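Local coordinates for putative SAM-dependent O-methyltranferase (Podospora anserina, PDB 4YMH), which binds S-adenosyl-L-homocysteine and probably transfers methyl groups from S-adenosylmethionine to oxygen atoms of its substrates, at residues 6-9 / 10-14; 25-29 / 30-34; 155-159 / 160-164; 187-190 / 191-195; 222-225 / 226-230. All blocks are in the same frame, centred on the assembly; numbering follows the deposited sequence.

From the N terminus, the five contacts follow one another in series; none nests within or crosses another. Interaction 1 caps the N-terminal end of helix 10-22, and interaction 2 leads the next loop into helix 29-41. Interaction 3 ends helix 150-159 and turns the chain into strand 163-164. Interaction 4 prepares the start of helix 194-212, and interaction 5 is the turn between the antiparallel strands 217-222 and 228-233. Interactions 1 and 4 touch, Glu10 OE1 packing against Trp188 CB, whereas interactions 1 and 3 lie on opposite sides of the chain's centre, with centres about 38 Å apart. Interactions 1 and 5 reach the second subunit through most of their residues, interactions 2 and 4 through one each.

Interaction 1: 6-9 / 10-14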
loop_
_atom_site.group_PDB
_atom_site.type_symbol
_atom_site.label_atom_id
_atom_site.label_comp_id
_atom_site.label_asym_id
_atom_site.label_seq_id
_atom_site.Cartn_x
_atom_site.Cartn_y
_atom_site.Cartn_z
ATOM N N LEU A 6 -9.855 -5.235 -8.269
ATOM C CA LEU A 6 -11.304 -5.345 -8.317
ATOM C C LEU A 6 -11.903 -4.345 -9.294
ATOM O O LEU A 6 -11.577 -3.148 -9.235
ATOM C CB LEU A 6 -11.910 -5.115 -6.935
ATOM C CG LEU A 6 -11.634 -6.183 -5.878
ATOM C CD1 LEU A 6 -12.292 -5.737 -4.595
ATOM C CD2 LEU A 6 -12.141 -7.568 -6.302
ATOM N N PRO A 7 -12.790 -4.827 -10.178
ATOM C CA PRO A 7 -13.447 -3.907 -11.113
ATOM C C PRO A 7 -14.661 -3.241 -10.451
ATOM O O PRO A 7 -15.473 -3.915 -9.807
ATOM C CB PRO A 7 -13.849 -4.823 -12.278
ATOM C CG PRO A 7 -14.057 -6.163 -11.645
ATOM C CD PRO A 7 -13.135 -6.238 -10.446
ATOM N N PHE A 8 -14.746 -1.920 -10.585
ATOM C CA PHE A 8 -15.837 -1.109 -10.037
ATOM C C PHE A 8 -16.293 -0.131 -11.128
ATOM O O PHE A 8 -15.458 0.382 -11.868
ATOM C CB PHE A 8 -15.387 -0.325 -8.787
ATOM C CG PHE A 8 -15.140 -1.183 -7.551
ATOM C CD1 PHE A 8 -16.165 -1.932 -6.988
ATOM C CD2 PHE A 8 -13.900 -1.199 -6.936
ATOM C CE1 PHE A 8 -15.958 -2.701 -5.857
ATOM C CE2 PHE A 8 -13.677 -1.978 -5.788
ATOM C CZ PHE A 8 -14.708 -2.724 -5.252
ATOM N N ASN A 9 -17.592 0.127 -11.251
ATOM C CA ASN A 9 -18.006 1.225 -12.118
ATOM C C ASN A 9 -17.817 2.533 -11.350
ATOM O O ASN A 9 -17.471 2.507 -10.170
ATOM C CB ASN A 9 -19.447 1.049 -12.645
ATOM C CG ASN A 9 -20.520 1.051 -11.553
ATOM O OD1 ASN A 9 -20.305 1.486 -10.427
ATOM N ND2 ASN A 9 -21.710 0.594 -11.918
ATOM N N GLU A 10 -18.025 3.670 -12.006
ATOM C CA GLU A 10 -17.725 4.960 -11.368
ATOM C C GLU A 10 -18.430 5.189 -10.022
ATOM O O GLU A 10 -17.787 5.539 -9.008
ATOM C CB GLU A 10 -18.084 6.098 -12.318
ATOM C CG GLU A 10 -17.191 6.170 -13.525
ATOM C CD GLU A 10 -17.695 7.164 -14.528
ATOM O OE1 GLU A 10 -18.329 6.732 -15.513
ATOM O OE2 GLU A 10 -17.464 8.375 -14.324
ATOM N N GLU A 11 -19.752 5.005 -10.021
ATOM C CA GLU A 11 -20.558 5.227 -8.821
ATOM C C GLU A 11 -20.091 4.338 -7.654
ATOM O O GLU A 11 -19.864 4.805 -6.512
ATOM C CB GLU A 11 -22.043 4.974 -9.128
ATOM C CG GLU A 11 -22.958 5.223 -7.942
ATOM C CD GLU A 11 -24.386 4.748 -8.170
ATOM O OE1 GLU A 11 -24.724 3.635 -7.706
ATOM O OE2 GLU A 11 -25.175 5.492 -8.792
ATOM N N THR A 12 -19.922 3.054 -7.955
ATOM C CA THR A 12 -19.547 2.079 -6.939
ATOM C C THR A 12 -18.128 2.340 -6.422
ATOM O O THR A 12 -17.863 2.206 -5.224
ATOM C CB THR A 12 -19.656 0.639 -7.487
ATOM O OG1 THR A 12 -20.944 0.461 -8.093
ATOM C CG2 THR A 12 -19.487 -0.382 -6.374
ATOM N N ALA A 13 -17.218 2.725 -7.311
ATOM C CA ALA A 13 -15.861 3.056 -6.877
ATOM C C ALA A 13 -15.904 4.214 -5.865
ATOM O O ALA A 13 -15.197 4.186 -4.843
ATOM C CB ALA A 13 -14.981 3.416 -8.074
ATOM N N ASP A 14 -16.747 5.215 -6.129
ATOM C CA ASP A 14 -16.845 6.332 -5.187
ATOM C C ASP A 14 -17.443 5.890 -3.839
ATOM O O ASP A 14 -17.011 6.353 -2.766
ATOM C CB ASP A 14 -17.662 7.478 -5.789
ATOM C CG ASP A 14 -16.890 8.249 -6.852
ATOM O OD1 ASP A 14 -15.640 8.146 -6.894
ATOM O OD2 ASP A 14 -17.536 8.958 -7.650
HETATM O O HOH W 1 -23.734 0.907 -9.904
#
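Asn9 caps the first turn of helix 10-22 by offering its amide oxygen to Thr12 twice. Thr12 N meets OD1 of Asn9 at 3.0 Å, almost in line with the side-chain C=O (C=O...N angle 169°). The hydroxyl OG1 of Thr12 donates to the same OD1 over 2.6 Å, arriving 33° off the carbonyl plane, so backbone and side chain of one residue grip a single acceptor. The amide can reach back over the turn because CG of Asn9 sits between its own N and carbonyl carbon (chi1 63°). The main-chain oxygen is satisfied as well: Ala13 N donates to Asn9 O at 2.9 Å, the first i to i+4 bond of the helix. On the solvent side, ND2 of Asn9 gives a hydrogen bond to a water 2.9 Å away, and the water makes a weak bond to Thr12 OG1. Below the cap the contact turns apolar. CB of Phe8 packs on CB of Ala13 at 3.8 Å, and CD1 of its ring touches CG2 of Thr12 at 3.7 Å, the two side chains meeting at about a right angle. A valine in place of Thr12 would probably leave Asn9 OD1 with one donor instead of two and the amide freer to turn. This N-cap joins the N-terminal arm to helix 10-22 at the dimer interface: Leu6 and Phe8 pack on Asp226 and Cys185 of the second subunit, while Ala13 O, further along the helix, receives a hydrogen bond from Ser17 OG.

Interaction 2: 25-29 / 30-34; sequences HGIPD and ALVEH
Ile27 packs against the opening turn of helix 29-41, whose N-cap is the next residue, Pro28. The tight side is apolar. CG1 of Ile27 lies 3.6 Å from CG2 of Val32, the two side chains slanting across one another, and CD1 of Ile27 reaches CG of Leu31 at 4.0 Å. One isoleucine branch thus bridges two successive helix residues; its CG1 stands between the backbone N and the carbonyl carbon (chi1 56°), which turns the chain toward the helix. The apolar side continues into the fold: Ile27 and Leu31 both touch Tyr78 of helix 78-86, and Ile27 also packs on Ile58 of helix 51-64. The exposed side is carried by Asp29, Ala30 and Glu33. There the contact is mainly backbone, with Glu33 N donating to Asp29 O at 3.0 Å. Pro28 has no polar side chain with which to cap the first amides; its carbonyl O accepts the regular first-turn bond from Val32 N at 3.1 Å (N-H...O angle 164°) and a weak, bent one from Leu31 N at 3.0 Å.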
loop_
_atom_site.group_PDB
_atom_site.type_symbol
_atom_site.label_atom_id
_atom_site.label_comp_id
_atom_site.label_asym_id
_atom_site.label_seq_id
_atom_site.Cartn_x
_atom_site.Cartn_y
_atom_site.Cartn_z
ATOM N N HIS A 25 -8.872 6.058 10.167
ATOM C CA HIS A 25 -8.785 7.274 10.962
ATOM C C HIS A 25 -8.645 8.466 10.037
ATOM O O HIS A 25 -7.934 8.405 9.040
ATOM C CB HIS A 25 -7.646 7.185 11.967
ATOM C CG HIS A 25 -7.977 6.301 13.123
ATOM N ND1 HIS A 25 -7.435 5.045 13.280
ATOM C CD2 HIS A 25 -8.862 6.459 14.138
ATOM C CE1 HIS A 25 -7.948 4.478 14.355
ATOM N NE2 HIS A 25 -8.811 5.318 14.898
ATOM N N GLY A 26 -9.379 9.532 10.348
ATOM C CA GLY A 26 -9.414 10.699 9.487
ATOM C C GLY A 26 -8.241 11.635 9.679
ATOM O O GLY A 26 -7.458 11.500 10.610
ATOM N N ILE A 27 -8.111 12.598 8.782
ATOM C CA ILE A 27 -7.076 13.606 8.925
ATOM C C ILE A 27 -7.533 14.639 9.946
ATOM O O ILE A 27 -8.734 14.777 10.189
ATOM C CB ILE A 27 -6.749 14.269 7.568
ATOM C CG1 ILE A 27 -8.009 14.853 6.938
ATOM C CG2 ILE A 27 -6.121 13.245 6.613
ATOM C CD1 ILE A 27 -7.732 15.701 5.739
ATOM N N PRO A 28 -6.583 15.349 10.572
ATOM C CA PRO A 28 -6.946 16.347 11.590
ATOM C C PRO A 28 -7.868 17.432 11.045
ATOM O O PRO A 28 -7.851 17.701 9.843
ATOM C CB PRO A 28 -5.598 16.947 11.994
ATOM C CG PRO A 28 -4.603 15.899 11.687
ATOM C CD PRO A 28 -5.122 15.198 10.449
ATOM N N ASP A 29 -8.647 18.061 11.919
ATOM C CA ASP A 29 -9.609 19.079 11.498
ATOM C C ASP A 29 -8.969 20.207 10.690
ATOM O O ASP A 29 -9.530 20.669 9.682
ATOM C CB ASP A 29 -10.328 19.663 12.713
ATOM C CG ASP A 29 -11.308 18.691 13.331
ATOM O OD1 ASP A 29 -11.590 17.648 12.706
ATOM O OD2 ASP A 29 -11.814 18.976 14.435
ATOM N N ALA A 30 -7.791 20.635 11.129
ATOM C CA ALA A 30 -7.101 21.751 10.488
ATOM C C ALA A 30 -6.761 21.404 9.047
ATOM O O ALA A 30 -6.834 22.259 8.153
ATOM C CB ALA A 30 -5.842 22.112 11.253
ATOM N N LEU A 31 -6.391 20.146 8.834
ATOM C CA LEU A 31 -5.994 19.695 7.507
ATOM C C LEU A 31 -7.214 19.554 6.597
ATOM O O LEU A 31 -7.136 19.844 5.411
ATOM C CB LEU A 31 -5.213 18.378 7.597
ATOM C CG LEU A 31 -4.488 17.928 6.320
ATOM C CD1 LEU A 31 -3.678 19.077 5.774
ATOM C CD2 LEU A 31 -3.590 16.705 6.591
ATOM N N VAL A 32 -8.339 19.110 7.147
ATOM C CA VAL A 32 -9.591 19.148 6.401
ATOM C C VAL A 32 -9.879 20.582 5.945
ATOM O O VAL A 32 -10.217 20.825 4.780
ATOM C CB VAL A 32 -10.781 18.649 7.238
ATOM C CG1 VAL A 32 -12.080 18.813 6.453
ATOM C CG2 VAL A 32 -10.581 17.208 7.668
ATOM N N GLU A 33 -9.733 21.528 6.867
ATOM C CA GLU A 33 -9.970 22.935 6.545
ATOM C C GLU A 33 -9.058 23.415 5.408
ATOM O O GLU A 33 -9.502 24.126 4.496
ATOM C CB GLU A 33 -9.782 23.812 7.788
ATOM C CG GLU A 33 -10.073 25.279 7.554
ATOM C CD GLU A 33 -9.965 26.117 8.819
ATOM O OE1 GLU A 33 -9.157 25.768 9.704
ATOM O OE2 GLU A 33 -10.696 27.124 8.929
ATOM N N HIS A 34 -7.788 23.025 5.452
ATOM C CA HIS A 34 -6.882 23.399 4.369
ATOM C C HIS A 34 -7.283 22.751 3.030
ATOM O O HIS A 34 -7.187 23.375 1.966
ATOM C CB HIS A 34 -5.443 23.027 4.719
ATOM C CG HIS A 34 -4.479 23.271 3.606
ATOM N ND1 HIS A 34 -4.067 24.536 3.238
ATOM C CD2 HIS A 34 -3.858 22.416 2.761
ATOM C CE1 HIS A 34 -3.231 24.445 2.222
ATOM N NE2 HIS A 34 -3.090 23.169 1.908
#

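Interaction 3: 155-159 / 160-164; sequences KTILD and QGLLS
Thr156 begins the contact, its methyl CG2 lying 3.6 Å from OE1 of Gln160 as the two side chains run alongside, pointing the same way. Placing CG2 opposite the backbone N (chi1 of OG1 -70°) turns the methyl toward the glutamine. Thr156 O meanwhile takes the last regular helix bond, from Gln160 N at 2.9 Å, and the far amide nitrogen of Gln160 is held by Lys132 O. Ile157 follows, facing the core: its CG2 touches CB of Leu163 at 3.9 Å, and both residues pack on Ile141 and Ile169 of the central sheet. Its carbonyl O accepts from Leu162 N at 3.0 Å, in the carbonyl plane. Together with the next bond this makes the Schellman motif that ends helix 150-159, with Gly161 at positive phi (61°) reversing the chain into strand 163-164. Leu158 O supplies that bond, accepting from Gly161 N at 3.2 Å; the donor stands above the carbonyl plane, 72° out of it. Asp159 comes last in the segment, and its carboxylate leads away from segment 160-164: OD1 forms a salt bridge with Arg216, and OD2 a weaker one with Lys155 NZ, 3.4 Å away and one helical turn back.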
loop_
_atom_site.group_PDB
_atom_site.type_symbol
_atom_site.label_atom_id
_atom_site.label_comp_id
_atom_site.label_asym_id
_atom_site.label_seq_id
_atom_site.Cartn_x
_atom_site.Cartn_y
_atom_site.Cartn_z
ATOM N N LYS A 155 16.477 9.286 -10.902
ATOM C CA LYS A 155 17.873 9.077 -11.264
ATOM C C LYS A 155 18.770 9.918 -10.345
ATOM O O LYS A 155 19.731 9.405 -9.748
ATOM C CB LYS A 155 18.113 9.435 -12.738
ATOM C CG LYS A 155 19.524 9.199 -13.215
ATOM C CD LYS A 155 19.690 9.701 -14.637
ATOM C CE LYS A 155 21.147 9.728 -15.052
ATOM N NZ LYS A 155 21.713 8.367 -14.919
ATOM N N THR A 156 18.404 11.189 -10.183
ATOM C CA THR A 156 19.199 12.094 -9.366
ATOM C C THR A 156 19.242 11.527 -7.962
ATOM O O THR A 156 20.318 11.394 -7.355
ATOM C CB THR A 156 18.620 13.527 -9.364
ATOM O OG1 THR A 156 18.811 14.119 -10.658
ATOM C CG2 THR A 156 19.314 14.408 -8.323
ATOM N N ILE A 157 18.074 11.093 -7.499
ATOM C CA ILE A 157 17.938 10.637 -6.121
ATOM C C ILE A 157 18.858 9.452 -5.893
ATOM O O ILE A 157 19.589 9.398 -4.905
ATOM C CB ILE A 157 16.479 10.279 -5.802
ATOM C CG1 ILE A 157 15.671 11.565 -5.634
ATOM C CG2 ILE A 157 16.390 9.431 -4.560
ATOM C CD1 ILE A 157 14.179 11.370 -5.700
ATOM N N LEU A 158 18.904 8.538 -6.852
ATOM C CA LEU A 158 19.739 7.378 -6.620
ATOM C C LEU A 158 21.199 7.736 -6.844
ATOM O O LEU A 158 22.066 7.286 -6.090
ATOM C CB LEU A 158 19.328 6.226 -7.512
ATOM C CG LEU A 158 17.888 5.796 -7.249
ATOM C CD1 LEU A 158 17.464 4.819 -8.337
ATOM C CD2 LEU A 158 17.752 5.162 -5.865
ATOM N N ASP A 159 21.471 8.572 -7.848
ATOM C CA ASP A 159 22.866 8.830 -8.214
ATOM C C ASP A 159 23.588 9.546 -7.081
ATOM O O ASP A 159 24.766 9.284 -6.821
ATOM C CB ASP A 159 22.974 9.663 -9.495
ATOM C CG ASP A 159 22.655 8.866 -10.758
ATOM O OD1 ASP A 159 22.501 7.624 -10.691
ATOM O OD2 ASP A 159 22.586 9.496 -11.835
ATOM N N GLN A 160 22.873 10.447 -6.407
ATOM C CA GLN A 160 23.477 11.271 -5.355
ATOM C C GLN A 160 23.254 10.719 -3.950
ATOM O O GLN A 160 23.643 11.346 -2.970
ATOM C CB GLN A 160 22.942 12.703 -5.425
ATOM C CG GLN A 160 23.142 13.334 -6.780
ATOM C CD GLN A 160 22.850 14.823 -6.809
ATOM O OE1 GLN A 160 22.764 15.447 -7.872
ATOM N NE2 GLN A 160 22.688 15.402 -5.626
ATOM N N GLY A 161 22.632 9.552 -3.854
ATOM C CA GLY A 161 22.384 8.942 -2.563
ATOM C C GLY A 161 21.512 9.784 -1.649
ATOM O O GLY A 161 21.803 9.914 -0.460
ATOM N N LEU A 162 20.434 10.339 -2.199
ATOM C CA LEU A 162 19.518 11.190 -1.429
ATOM C C LEU A 162 18.475 10.349 -0.710
ATOM O O LEU A 162 17.760 10.834 0.165
ATOM C CB LEU A 162 18.827 12.210 -2.339
ATOM C CG LEU A 162 19.648 13.404 -2.836
ATOM C CD1 LEU A 162 18.890 14.162 -3.930
ATOM C CD2 LEU A 162 19.986 14.333 -1.689
ATOM N N LEU A 163 18.384 9.085 -1.105
ATOM C CA LEU A 163 17.552 8.101 -0.424
ATOM C C LEU A 163 18.388 7.341 0.590
ATOM O O LEU A 163 19.429 6.789 0.235
ATOM C CB LEU A 163 16.955 7.115 -1.425
ATOM C CG LEU A 163 15.959 6.126 -0.813
ATOM C CD1 LEU A 163 14.658 6.846 -0.470
ATOM C CD2 LEU A 163 15.718 4.946 -1.765
ATOM N N SER A 164 17.938 7.287 1.841
ATOM C CA SER A 164 18.672 6.541 2.857
ATOM C C SER A 164 18.639 5.034 2.583
ATOM O O SER A 164 17.833 4.559 1.787
ATOM C CB SER A 164 18.104 6.820 4.253
ATOM O OG SER A 164 16.800 6.277 4.377
#

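Interaction 4: 187-190 / 191-195; sequences PWLN and DHVRP
Arg194 folds its guanidinium back over Leu189, and charged and polar bonds hold it there. NE makes a salt bridge to OD1 of Asp191 at 3.1 Å, meeting the carboxylate oxygen nearly head-on, though OD1 lies 19° out of the guanidinium plane. NH2 donates weakly to Leu189 O at 3.0 Å and more firmly to Ala186 O, just before the segment. The bend at chi3 (-71°) in an otherwise extended chain lets one side chain reach both the acid and the carbonyls. Among backbone bonds, Val193 N donates to Asn190 O at 3.2 Å. Asn190 also uses its side chain, OD1 taking a weak but straight bond from His192 N at 3.2 Å. Water adds two bridges: one links Leu189 O to Asp191 N, the other ND2 of Asn190 to ND1 of His192. Packing is slight: CB of Leu189 sits over one face of the Arg194 guanidinium, 3.5 Å from NH2, and the one apolar pair is CG of Leu189 with CG2 of Val193 at 4.2 Å, the side chains roughly perpendicular. A methionine at Arg194 would probably leave Asp191 without its charged mate and the carbonyls of Ala186 and Leu189 without this donor. The chemistry is that of a surface turn leading into helix 194-212, in which a single cation ties an acidic side chain to preceding main-chain oxygens and water bridges polar groups on the exposed side.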
loop_
_atom_site.group_PDB
_atom_site.type_symbol
_atom_site.label_atom_id
_atom_site.label_comp_id
_atom_site.label_asym_id
_atom_site.label_seq_id
_atom_site.Cartn_x
_atom_site.Cartn_y
_atom_site.Cartn_z
ATOM N N PRO A 187 -12.186 4.881 -20.266
ATOM C CA PRO A 187 -13.228 5.409 -21.154
ATOM C C PRO A 187 -14.141 6.407 -20.445
ATOM O O PRO A 187 -14.764 7.225 -21.119
ATOM C CB PRO A 187 -13.993 4.152 -21.604
ATOM C CG PRO A 187 -13.681 3.117 -20.581
ATOM C CD PRO A 187 -12.311 3.429 -20.045
ATOM N N TRP A 188 -14.183 6.349 -19.113
ATOM C CA TRP A 188 -14.989 7.259 -18.292
ATOM C C TRP A 188 -14.405 8.663 -18.245
ATOM O O TRP A 188 -15.100 9.616 -17.886
ATOM C CB TRP A 188 -15.102 6.719 -16.849
ATOM C CG TRP A 188 -13.747 6.491 -16.249
ATOM C CD1 TRP A 188 -12.983 5.356 -16.353
ATOM C CD2 TRP A 188 -12.970 7.427 -15.489
ATOM N NE1 TRP A 188 -11.784 5.534 -15.700
ATOM C CE2 TRP A 188 -11.753 6.793 -15.160
ATOM C CE3 TRP A 188 -13.185 8.740 -15.052
ATOM C CZ2 TRP A 188 -10.762 7.424 -14.414
ATOM C CZ3 TRP A 188 -12.201 9.362 -14.310
ATOM C CH2 TRP A 188 -11.002 8.707 -14.003
ATOM N N LEU A 189 -13.122 8.784 -18.579
ATOM C CA LEU A 189 -12.398 10.034 -18.372
ATOM C C LEU A 189 -12.961 11.187 -19.196
ATOM O O LEU A 189 -13.326 11.014 -20.352
ATOM C CB LEU A 189 -10.913 9.840 -18.690
ATOM C CG LEU A 189 -9.991 10.993 -18.288
ATOM C CD1 LEU A 189 -10.012 11.204 -16.778
ATOM C CD2 LEU A 189 -8.581 10.713 -18.756
ATOM N N ASN A 190 -13.049 12.359 -18.577
ATOM C CA ASN A 190 -13.467 13.586 -19.263
ATOM C C ASN A 190 -12.599 13.853 -20.496
ATOM O O ASN A 190 -11.381 13.928 -20.396
ATOM C CB ASN A 190 -13.399 14.759 -18.277
ATOM C CG ASN A 190 -13.746 16.093 -18.902
ATOM O OD1 ASN A 190 -14.334 16.166 -19.979
ATOM N ND2 ASN A 190 -13.387 17.169 -18.207
ATOM N N ASP A 191 -13.223 13.992 -21.659
ATOM C CA ASP A 191 -12.464 14.157 -22.899
ATOM C C ASP A 191 -11.569 15.401 -22.896
ATOM O O ASP A 191 -10.541 15.429 -23.562
ATOM C CB ASP A 191 -13.409 14.214 -24.102
ATOM C CG ASP A 191 -13.942 12.843 -24.495
ATOM O OD1 ASP A 191 -13.240 11.831 -24.252
ATOM O OD2 ASP A 191 -15.064 12.787 -25.041
ATOM N N HIS A 192 -11.961 16.420 -22.143
ATOM C CA HIS A 192 -11.229 17.685 -22.117
ATOM C C HIS A 192 -9.836 17.575 -21.492
ATOM O O HIS A 192 -8.954 18.380 -21.792
ATOM C CB HIS A 192 -12.039 18.743 -21.367
ATOM C CG HIS A 192 -13.272 19.176 -22.093
ATOM N ND1 HIS A 192 -14.159 20.090 -21.571
ATOM C CD2 HIS A 192 -13.755 18.830 -23.307
ATOM C CE1 HIS A 192 -15.139 20.291 -22.437
ATOM N NE2 HIS A 192 -14.917 19.539 -23.498
ATOM N N VAL A 193 -9.640 16.596 -20.610
ATOM C CA VAL A 193 -8.334 16.404 -19.992
ATOM C C VAL A 193 -7.635 15.156 -20.510
ATOM O O VAL A 193 -6.559 14.806 -20.049
ATOM C CB VAL A 193 -8.442 16.307 -18.465
ATOM C CG1 VAL A 193 -9.089 17.580 -17.907
ATOM C CG2 VAL A 193 -9.238 15.075 -18.081
ATOM N N ARG A 194 -8.247 14.494 -21.483
ATOM C CA ARG A 194 -7.690 13.259 -22.043
ATOM C C ARG A 194 -6.315 13.459 -22.738
ATOM O O ARG A 194 -5.383 12.709 -22.464
ATOM C CB ARG A 194 -8.719 12.635 -23.000
ATOM C CG ARG A 194 -8.397 11.251 -23.516
ATOM C CD ARG A 194 -9.597 10.653 -24.295
ATOM N NE ARG A 194 -10.732 10.296 -23.429
ATOM C CZ ARG A 194 -10.802 9.171 -22.718
ATOM N NH1 ARG A 194 -9.790 8.314 -22.735
ATOM N NH2 ARG A 194 -11.865 8.908 -21.966
ATOM N N PRO A 195 -6.165 14.468 -23.627
ATOM C CA PRO A 195 -4.819 14.621 -24.206
ATOM C C PRO A 195 -3.705 14.823 -23.177
ATOM O O PRO A 195 -2.612 14.223 -23.297
ATOM C CB PRO A 195 -4.965 15.860 -25.090
ATOM C CG PRO A 195 -6.385 15.834 -25.493
ATOM C CD PRO A 195 -7.141 15.345 -24.306
HETATM O O HOH W 2 -15.612 12.583 -21.983
HETATM O O HOH W 3 -14.322 20.021 -18.501
#

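Interaction 5: 222-225 / 226-230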
loop_
_atom_site.group_PDB
_atom_site.type_symbol
_atom_site.label_atom_id
_atom_site.label_comp_id
_atom_site.label_asym_id
_atom_site.label_seq_id
_atom_site.Cartn_x
_atom_site.Cartn_y
_atom_site.Cartn_z
ATOM N N LEU A 222 2.124 -0.407 -7.089
ATOM C CA LEU A 222 0.934 -0.709 -6.299
ATOM C C LEU A 222 -0.339 -0.133 -6.912
ATOM O O LEU A 222 -0.444 1.099 -7.113
ATOM C CB LEU A 222 1.133 -0.165 -4.887
ATOM C CG LEU A 222 0.410 -0.858 -3.738
ATOM C CD1 LEU A 222 0.808 -2.320 -3.700
ATOM C CD2 LEU A 222 0.744 -0.162 -2.426
ATOM N N PRO A 223 -1.321 -1.008 -7.212
ATOM C CA PRO A 223 -2.553 -0.540 -7.857
ATOM C C PRO A 223 -3.519 0.056 -6.827
ATOM O O PRO A 223 -4.612 -0.479 -6.583
ATOM C CB PRO A 223 -3.125 -1.809 -8.497
ATOM C CG PRO A 223 -2.685 -2.906 -7.547
ATOM C CD PRO A 223 -1.316 -2.475 -7.021
ATOM N N VAL A 224 -3.084 1.155 -6.216
ATOM C CA VAL A 224 -3.885 1.868 -5.223
ATOM C C VAL A 224 -3.932 3.348 -5.644
ATOM O O VAL A 224 -2.994 3.842 -6.253
ATOM C CB VAL A 224 -3.289 1.687 -3.791
ATOM C CG1 VAL A 224 -1.992 2.477 -3.629
ATOM C CG2 VAL A 224 -4.317 2.009 -2.678
ATOM N N PHE A 225 -5.027 4.034 -5.328
ATOM C CA PHE A 225 -5.207 5.441 -5.700
ATOM C C PHE A 225 -5.027 5.580 -7.219
ATOM O O PHE A 225 -5.648 4.841 -7.972
ATOM C CB PHE A 225 -4.241 6.329 -4.905
ATOM C CG PHE A 225 -4.378 6.175 -3.400
ATOM C CD1 PHE A 225 -5.624 6.223 -2.800
ATOM C CD2 PHE A 225 -3.267 5.979 -2.591
ATOM C CE1 PHE A 225 -5.767 6.092 -1.421
ATOM C CE2 PHE A 225 -3.410 5.849 -1.209
ATOM C CZ PHE A 225 -4.666 5.900 -0.631
ATOM N N ASP A 226 -4.178 6.498 -7.670
ATOM C CA ASP A 226 -3.958 6.681 -9.112
ATOM C C ASP A 226 -2.649 5.987 -9.520
ATOM O O ASP A 226 -1.970 6.394 -10.458
ATOM C CB ASP A 226 -3.941 8.181 -9.463
ATOM C CG ASP A 226 -3.975 8.452 -10.976
ATOM O OD1 ASP A 226 -4.459 7.598 -11.755
ATOM O OD2 ASP A 226 -3.512 9.544 -11.379
ATOM N N GLY A 227 -2.305 4.918 -8.802
ATOM C CA GLY A 227 -1.083 4.172 -9.068
ATOM C C GLY A 227 0.058 4.725 -8.232
ATOM O O GLY A 227 0.411 5.892 -8.360
ATOM N N VAL A 228 0.639 3.887 -7.376
ATOM C CA VAL A 228 1.736 4.346 -6.527
ATOM C C VAL A 228 2.944 3.445 -6.701
ATOM O O VAL A 228 2.885 2.262 -6.376
ATOM C CB VAL A 228 1.336 4.369 -5.047
ATOM C CG1 VAL A 228 2.539 4.761 -4.165
ATOM C CG2 VAL A 228 0.132 5.314 -4.836
ATOM N N THR A 229 4.030 3.990 -7.232
ATOM C CA THR A 229 5.243 3.204 -7.350
ATOM C C THR A 229 6.081 3.322 -6.079
ATOM O O THR A 229 6.453 4.415 -5.671
ATOM C CB THR A 229 6.083 3.619 -8.569
ATOM O OG1 THR A 229 5.277 3.512 -9.760
ATOM C CG2 THR A 229 7.274 2.702 -8.692
ATOM N N GLN A 230 6.355 2.181 -5.447
ATOM C CA GLN A 230 7.251 2.103 -4.288
ATOM C C GLN A 230 8.634 1.704 -4.767
ATOM O O GLN A 230 8.786 0.727 -5.511
ATOM C CB GLN A 230 6.745 1.070 -3.259
ATOM C CG GLN A 230 5.343 1.368 -2.747
ATOM C CD GLN A 230 4.868 0.390 -1.690
ATOM O OE1 GLN A 230 5.529 -0.604 -1.393
ATOM N NE2 GLN A 230 3.721 0.683 -1.104
#
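Val224 carries CG1 between its backbone N and carbonyl carbon (chi1 72°), bringing that methyl within 3.7 Å of CG2 of Val228. CG2 of Val228, set opposite its own carbonyl carbon, is turned to the same spot. The other Val224 methyl, CG2, lies over the centre of the Phe225 ring, 4.0 Å above its plane. Val228 CG2 instead approaches the ring edge, 4.1 Å from CD2 of Phe225, so two valines meet the ring from different directions. At the far end, CD2 of Leu222 touches NE2 of Gln230 at 3.4 Å as the side chains slant across each other. These contacts lie on the hairpin joining strands 217-222 and 228-233, the antiparallel pair at one edge of the mixed sheet of this Rossmann-like methyltransferase fold. Leu222 and Val228 form a hydrogen-bonded pair: Leu222 N donates to Val228 O at 2.9 Å, and Val228 N to Leu222 O at 3.0 Å. Pro223 then centres an inverse gamma turn, and a type II' turn from Val224 to Gly227 follows, shut by Gly227 N donating to Val224 O at 2.9 Å. Outside the hairpin, Asp226 OD2 accepts a hydrogen bond from Asn173 ND2 and forms a salt bridge with Arg177, and the Phe225 ring meets that of Trp56. Val224 packs on Val224 of the second subunit, and Phe225 on Leu222 of that subunit.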